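Local coordinates for putative LacI-family transcriptional regulator (Bacteroides fragilis, PDB 3GBV), which probably regulates transcription as a LacI-family protein, its periplasmic-binding-protein-like domain being expected to sense a small effector molecule, at residues 53-56 with 57-61; 125-128 with 129-132; 153-156 with 157-161. All blocks are in the same frame, centred on the assembly; numbering follows the deposited sequence.

Contact 1 of 3, residues 53-56 with 57-61; sequences YDYN and SFVAT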
loop_
_atom_site.group_PDB
_atom_site.type_symbol
_atom_site.label_atom_id
_atom_site.label_comp_id
_atom_site.label_asym_id
_atom_site.label_seq_id
_atom_site.Cartn_x
_atom_site.Cartn_y
_atom_site.Cartn_z
ATOM N N TYR A 53 -5.426 4.943 -31.118
ATOM C CA TYR A 53 -4.573 5.636 -32.068
ATOM C C TYR A 53 -5.159 5.865 -33.447
ATOM O O TYR A 53 -4.491 6.394 -34.337
ATOM C CB TYR A 53 -3.231 4.903 -32.145
ATOM C CG TYR A 53 -2.685 4.596 -30.762
ATOM C CD1 TYR A 53 -2.965 3.382 -30.134
ATOM C CD2 TYR A 53 -1.974 5.557 -30.045
ATOM C CE1 TYR A 53 -2.550 3.135 -28.822
ATOM C CE2 TYR A 53 -1.556 5.322 -28.738
ATOM C CZ TYR A 53 -1.848 4.114 -28.133
ATOM O OH TYR A 53 -1.441 3.890 -26.843
ATOM N N ASP A 54 -6.419 5.484 -33.610
ATOM C CA ASP A 54 -7.115 5.666 -34.872
ATOM C C ASP A 54 -8.185 6.729 -34.630
ATOM O O ASP A 54 -9.272 6.421 -34.140
ATOM C CB ASP A 54 -7.770 4.355 -35.300
ATOM C CG ASP A 54 -8.408 4.443 -36.670
ATOM O OD1 ASP A 54 -9.151 5.415 -36.929
ATOM O OD2 ASP A 54 -8.172 3.531 -37.488
ATOM N N TYR A 55 -7.866 7.976 -34.964
ATOM C CA TYR A 55 -8.784 9.094 -34.764
ATOM C C TYR A 55 -10.173 8.830 -35.306
ATOM O O TYR A 55 -11.163 8.927 -34.580
ATOM C CB TYR A 55 -8.235 10.361 -35.421
ATOM C CG TYR A 55 -9.255 11.473 -35.558
ATOM C CD1 TYR A 55 -9.553 12.320 -34.491
ATOM C CD2 TYR A 55 -9.928 11.673 -36.763
ATOM C CE1 TYR A 55 -10.495 13.347 -34.628
ATOM C CE2 TYR A 55 -10.869 12.689 -36.910
ATOM C CZ TYR A 55 -11.147 13.523 -35.843
ATOM O OH TYR A 55 -12.060 14.535 -36.021
ATOM N N ASN A 56 -10.244 8.523 -36.595
ATOM C CA ASN A 56 -11.521 8.264 -37.236
ATOM C C ASN A 56 -12.284 7.156 -36.518
ATOM O O ASN A 56 -13.506 7.220 -36.392
ATOM C CB ASN A 56 -11.297 7.908 -38.704
ATOM C CG ASN A 56 -10.590 9.015 -39.465
ATOM O OD1 ASN A 56 -11.169 10.071 -39.739
ATOM N ND2 ASN A 56 -9.327 8.784 -39.802
ATOM N N SER A 57 -11.559 6.149 -36.035
ATOM C CA SER A 57 -12.191 5.044 -35.322
ATOM C C SER A 57 -12.719 5.523 -33.979
ATOM O O SER A 57 -13.879 5.269 -33.637
ATOM C CB SER A 57 -11.199 3.900 -35.099
ATOM O OG SER A 57 -11.809 2.836 -34.387
ATOM N N PHE A 58 -11.862 6.212 -33.223
ATOM C CA PHE A 58 -12.242 6.728 -31.913
ATOM C C PHE A 58 -13.475 7.622 -32.007
ATOM O O PHE A 58 -14.367 7.549 -31.165
ATOM C CB PHE A 58 -11.099 7.524 -31.277
ATOM C CG PHE A 58 -11.492 8.205 -29.994
ATOM C CD1 PHE A 58 -11.808 7.458 -28.865
ATOM C CD2 PHE A 58 -11.644 9.590 -29.941
ATOM C CE1 PHE A 58 -12.271 8.079 -27.704
ATOM C CE2 PHE A 58 -12.108 10.217 -28.782
ATOM C CZ PHE A 58 -12.426 9.461 -27.665
ATOM N N VAL A 59 -13.514 8.466 -33.033
ATOM C CA VAL A 59 -14.639 9.367 -33.246
ATOM C C VAL A 59 -15.915 8.555 -33.458
ATOM O O VAL A 59 -16.947 8.829 -32.845
ATOM C CB VAL A 59 -14.405 10.263 -34.491
ATOM C CG1 VAL A 59 -15.653 11.071 -34.807
ATOM C CG2 VAL A 59 -13.216 11.189 -34.246
ATOM N N ALA A 60 -15.833 7.558 -34.332
ATOM C CA ALA A 60 -16.980 6.708 -34.629
ATOM C C ALA A 60 -17.537 6.042 -33.376
ATOM O O ALA A 60 -18.751 6.028 -33.167
ATOM C CB ALA A 60 -16.595 5.648 -35.651
ATOM N N THR A 61 -16.661 5.493 -32.540
ATOM C CA THR A 61 -17.118 4.832 -31.320
ATOM C C THR A 61 -17.632 5.842 -30.293
ATOM O O THR A 61 -18.650 5.604 -29.635
ATOM C CB THR A 61 -15.994 3.991 -30.658
ATOM O OG1 THR A 61 -15.022 4.866 -30.078
ATOM C CG2 THR A 61 -15.306 3.102 -31.688
#
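D54 and S57 meet where helix 55-66 begins, with D54 as the N-cap residue. Its carboxylate bends back over the first turn, and OD1 of D54 accepts from N of S57 at 2.7 Å. The N-H comes from above the carboxylate plane, 43° out of it, so the bond is short but not ideally aimed. Aspartate suits this place because its short side chain, with CG anti to the backbone N (chi1 -175°), carries an oxygen to an amide that has no preceding helical turn to serve it. The main chain of the same residue secures the next amide: N of F58 donates to O of D54 at 2.8 Å, nearly straight.

The cap itself lies at the surface; the tightly packed part is F58, which is buried. A large apolar ring suits this position, where it turns away from the cap and meets Y50 edge-to-face. Y55, N56 and A60 are exposed and V59 partly so, and the side-chain packing there is lighter. V59 CG2 lies over one face of the Y55 ring, 3.6 Å from its centroid and 17° off the normal, a CH-pi contact one turn along the helix. Tyrosine fits a surface position, keeping a polar hydroxyl on a ring that still covers a methyl. Y82 meets the same ring edge-to-face.

A negative carboxylate thus sits at the positive end of the helix dipole, an arrangement that should stabilise the helix start and probably favours the ionised form of D54.

Contact 2 of 3, residues 125-128 with 129-132; sequences ARML and MLLA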
loop_
_atom_site.group_PDB
_atom_site.type_symbol
_atom_site.label_atom_id
_atom_site.label_comp_id
_atom_site.label_asym_id
_atom_site.label_seq_id
_atom_site.Cartn_x
_atom_site.Cartn_y
_atom_site.Cartn_z
ATOM N N ALA A 125 11.412 7.946 -8.775
ATOM C CA ALA A 125 12.809 8.344 -8.878
ATOM C C ALA A 125 13.544 8.022 -7.581
ATOM O O ALA A 125 14.649 7.474 -7.608
ATOM C CB ALA A 125 12.914 9.833 -9.178
ATOM N N ARG A 126 12.928 8.376 -6.453
ATOM C CA ARG A 126 13.506 8.107 -5.137
ATOM C C ARG A 126 13.805 6.621 -4.999
ATOM O O ARG A 126 14.911 6.229 -4.632
ATOM C CB ARG A 126 12.527 8.534 -4.030
ATOM C CG ARG A 126 12.786 7.933 -2.635
ATOM C CD ARG A 126 14.112 8.370 -2.062
ATOM N NE ARG A 126 14.407 7.734 -0.773
ATOM C CZ ARG A 126 13.775 7.993 0.373
ATOM N NH1 ARG A 126 12.791 8.881 0.420
ATOM N NH2 ARG A 126 14.145 7.373 1.487
HETATM N N MSE A 127 12.817 5.791 -5.310
HETATM C CA MSE A 127 12.979 4.339 -5.184
HETATM C C MSE A 127 14.033 3.765 -6.124
HETATM O O MSE A 127 14.758 2.839 -5.756
HETATM C CB MSE A 127 11.645 3.610 -5.420
HETATM C CG MSE A 127 10.518 3.991 -4.459
HETATM SE SE MSE A 127 11.093 3.748 -2.609
HETATM C CE MSE A 127 11.402 1.777 -2.498
ATOM N N LEU A 128 14.108 4.296 -7.340
ATOM C CA LEU A 128 15.089 3.813 -8.301
ATOM C C LEU A 128 16.510 4.137 -7.838
ATOM O O LEU A 128 17.429 3.325 -7.988
ATOM C CB LEU A 128 14.866 4.438 -9.675
ATOM C CG LEU A 128 15.855 3.937 -10.734
ATOM C CD1 LEU A 128 15.465 2.528 -11.145
ATOM C CD2 LEU A 128 15.857 4.860 -11.939
HETATM N N MSE A 129 16.682 5.325 -7.272
HETATM C CA MSE A 129 17.993 5.760 -6.802
HETATM C C MSE A 129 18.476 5.033 -5.552
HETATM O O MSE A 129 19.660 5.076 -5.229
HETATM C CB MSE A 129 17.981 7.270 -6.566
HETATM C CG MSE A 129 17.848 8.040 -7.857
HETATM SE SE MSE A 129 19.335 7.495 -9.059
HETATM C CE MSE A 129 18.538 6.338 -10.362
ATOM N N LEU A 130 17.550 4.397 -4.842
ATOM C CA LEU A 130 17.875 3.621 -3.643
ATOM C C LEU A 130 18.542 2.349 -4.173
ATOM O O LEU A 130 19.393 1.743 -3.523
ATOM C CB LEU A 130 16.593 3.234 -2.887
ATOM C CG LEU A 130 16.764 2.204 -1.753
ATOM C CD1 LEU A 130 17.424 2.880 -0.556
ATOM C CD2 LEU A 130 15.408 1.614 -1.343
ATOM N N LEU A 131 18.116 1.975 -5.374
ATOM C CA LEU A 131 18.578 0.799 -6.098
ATOM C C LEU A 131 19.870 1.078 -6.875
ATOM O O LEU A 131 20.792 0.261 -6.883
ATOM C CB LEU A 131 17.488 0.389 -7.088
ATOM C CG LEU A 131 16.956 -1.030 -7.211
ATOM C CD1 LEU A 131 16.407 -1.514 -5.893
ATOM C CD2 LEU A 131 15.870 -1.035 -8.263
ATOM N N ALA A 132 19.925 2.240 -7.527
ATOM C CA ALA A 132 21.072 2.624 -8.348
ATOM C C ALA A 132 21.995 3.647 -7.712
ATOM O O ALA A 132 22.618 4.446 -8.414
ATOM C CB ALA A 132 20.583 3.151 -9.680
#
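The apolar side chains of L128 and M129, and of M127 and L130, meet in the last turn of helix 117-131, a buried helix end in the periplasmic-binding-protein fold. This helix packs against the parallel part of the mixed sheet, and its own C-terminal end also forms part of the dimer interface. L128 reaches I138 of strand 137-144 and I229 of strand 227-231, while M129 touches I138 as well. Leucine and methionine (modelled as selenomethionine) suit a buried helix face, the first compact and branched, the second with a long, flexible chain that adapts to its neighbours.

The backbone bonds change as the helix runs out. N of M129 still donates to O of A125 at 3.0 Å in a regular helical bond. Farther on, N of L130 makes only weak bonds, to O of R126 and to O of M127, and N of L131 is likewise weakly shared between O of M127 and O of L128. The final bond is firmer, with N of A132 lying in the carbonyl plane of L128 and 2.8 Å from its O. The small A132 closes the turn against I138.

Another face of the helix looks to the second subunit. There M127 packs on M127 of that subunit, L130 on its L131, and R126 NH1 forms a salt bridge with its E289, so the arginine's charge is used between chains.

L128 and M129 cross at an angle, the M129 chain bending at chi2 and chi3 to bring its CE toward CD2 of L128, although the exact closeness of these two methyls is doubtful. By contrast, M127 and L130 lie side by side and point the same way, with CE of M127 4.2 Å from CD2 of L130.

Contact 3 of 3, residues 153-156 with 157-161; sequences QQES and REIGF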
loop_
_atom_site.group_PDB
_atom_site.type_symbol
_atom_site.label_atom_id
_atom_site.label_comp_id
_atom_site.label_asym_id
_atom_site.label_seq_id
_atom_site.Cartn_x
_atom_site.Cartn_y
_atom_site.Cartn_z
ATOM N N GLN A 153 -0.791 10.779 -17.937
ATOM C CA GLN A 153 -0.313 10.256 -16.662
ATOM C C GLN A 153 1.148 9.827 -16.844
ATOM O O GLN A 153 2.008 10.177 -16.035
ATOM C CB GLN A 153 -1.170 9.061 -16.214
ATOM C CG GLN A 153 -0.623 8.280 -15.006
ATOM C CD GLN A 153 -0.831 8.984 -13.673
ATOM O OE1 GLN A 153 -0.000 8.869 -12.761
ATOM N NE2 GLN A 153 -1.946 9.696 -13.542
ATOM N N GLN A 154 1.421 9.087 -17.918
ATOM C CA GLN A 154 2.777 8.607 -18.210
ATOM C C GLN A 154 3.782 9.729 -18.434
ATOM O O GLN A 154 4.855 9.732 -17.841
ATOM C CB GLN A 154 2.761 7.699 -19.439
ATOM C CG GLN A 154 2.181 6.315 -19.172
ATOM C CD GLN A 154 1.939 5.540 -20.447
ATOM O OE1 GLN A 154 2.537 5.835 -21.478
ATOM N NE2 GLN A 154 1.066 4.539 -20.382
ATOM N N GLU A 155 3.421 10.678 -19.291
ATOM C CA GLU A 155 4.281 11.812 -19.608
ATOM C C GLU A 155 4.584 12.613 -18.349
ATOM O O GLU A 155 5.732 12.936 -18.052
ATOM C CB GLU A 155 3.594 12.725 -20.626
ATOM C CG GLU A 155 4.457 13.879 -21.118
ATOM C CD GLU A 155 3.634 15.102 -21.518
ATOM O OE1 GLU A 155 2.586 14.924 -22.177
ATOM O OE2 GLU A 155 4.039 16.240 -21.177
ATOM N N SER A 156 3.535 12.927 -17.606
ATOM C CA SER A 156 3.657 13.698 -16.388
ATOM C C SER A 156 4.529 12.981 -15.342
ATOM O O SER A 156 5.336 13.617 -14.648
ATOM C CB SER A 156 2.254 13.958 -15.846
ATOM O OG SER A 156 2.194 15.185 -15.165
ATOM N N ARG A 157 4.358 11.664 -15.223
ATOM C CA ARG A 157 5.150 10.876 -14.279
ATOM C C ARG A 157 6.620 11.077 -14.601
ATOM O O ARG A 157 7.453 11.209 -13.707
ATOM C CB ARG A 157 4.826 9.375 -14.395
ATOM C CG ARG A 157 3.587 8.923 -13.642
ATOM C CD ARG A 157 3.239 7.479 -13.983
ATOM N NE ARG A 157 1.997 7.045 -13.345
ATOM C CZ ARG A 157 1.393 5.892 -13.614
ATOM N NH1 ARG A 157 1.922 5.070 -14.512
ATOM N NH2 ARG A 157 0.277 5.556 -12.978
ATOM N N GLU A 158 6.921 11.107 -15.894
ATOM C CA GLU A 158 8.285 11.276 -16.359
ATOM C C GLU A 158 8.849 12.634 -15.947
ATOM O O GLU A 158 10.022 12.752 -15.598
ATOM C CB GLU A 158 8.342 11.113 -17.882
ATOM C CG GLU A 158 9.719 10.750 -18.370
ATOM C CD GLU A 158 9.766 10.497 -19.860
ATOM O OE1 GLU A 158 9.028 9.612 -20.348
ATOM O OE2 GLU A 158 10.554 11.186 -20.540
ATOM N N ILE A 159 8.006 13.658 -15.981
ATOM C CA ILE A 159 8.428 14.998 -15.589
ATOM C C ILE A 159 8.788 15.056 -14.098
ATOM O O ILE A 159 9.756 15.715 -13.706
ATOM C CB ILE A 159 7.316 16.038 -15.898
ATOM C CG1 ILE A 159 7.186 16.215 -17.414
ATOM C CG2 ILE A 159 7.643 17.376 -15.255
ATOM C CD1 ILE A 159 6.033 17.117 -17.825
ATOM N N GLY A 160 8.009 14.370 -13.270
ATOM C CA GLY A 160 8.287 14.367 -11.844
ATOM C C GLY A 160 9.549 13.574 -11.572
ATOM O O GLY A 160 10.317 13.865 -10.648
ATOM N N PHE A 161 9.756 12.555 -12.395
ATOM C CA PHE A 161 10.925 11.699 -12.283
ATOM C C PHE A 161 12.194 12.524 -12.555
ATOM O O PHE A 161 13.151 12.505 -11.779
ATOM C CB PHE A 161 10.812 10.566 -13.299
ATOM C CG PHE A 161 11.987 9.633 -13.301
ATOM C CD1 PHE A 161 12.051 8.582 -12.393
ATOM C CD2 PHE A 161 13.032 9.803 -14.200
ATOM C CE1 PHE A 161 13.131 7.708 -12.375
ATOM C CE2 PHE A 161 14.125 8.929 -14.191
ATOM C CZ PHE A 161 14.169 7.880 -13.276
#
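OE1 of Q153 accepts from NE of R157 at 2.8 Å, one turn on in helix 152-168, the crossover helix of the beta-alpha-beta unit between strands 137-144 and 173-180. The donor lies in the amide's carbonyl plane on a lone pair, whereas the oxygen is tilted 32° out of the guanidinium plane, and the N-H angle is a modest 132°. The amide and guanidinium planes stand 70° apart. With CG of Q153 anti to its backbone N, the methylene lies over one face of the guanidinium, 3.4 Å from CZ of R157, and the bend at chi2 then brings OE1 round to NE.

Glutamine suits this buried position because it accepts and donates at once: NE2 donates to O of D101 and to O of Q115. R157, extended from CG to NE, has weak bonds to F207 O and Q115 OE1. E158 turns to R162 and R142, both of which form salt bridges with its OE2.

Held at NE, covered on one face by CG of Q153 and weakly bonded through NH1 and NH2, the guanidinium is probably fixed in its rotation. A bound 1,2-ethanediol close to R157 is consistent with a polar pocket here.

How the contacts relate
Along the chain the contacts come in the order 1, 2, 3, each on or at the end of one helix of the periplasmic-binding-protein fold. Contact 1 opens helix 55-66, which follows strand 43-50 of the all-parallel sheet. Contacts 2 and 3 belong to the mixed sheet, where helices 117-131 and 152-168 lie next to each other and both pack on strand 137-144. Their centres are about 16 Å apart and they touch directly, through F161. Contact 1 is about 39 Å from contact 2 and 26 Å from contact 3, centre to centre. One contact thus lies in one lobe and two in the other, the two-lobed plan in which family members are expected to bind an effector between the lobes.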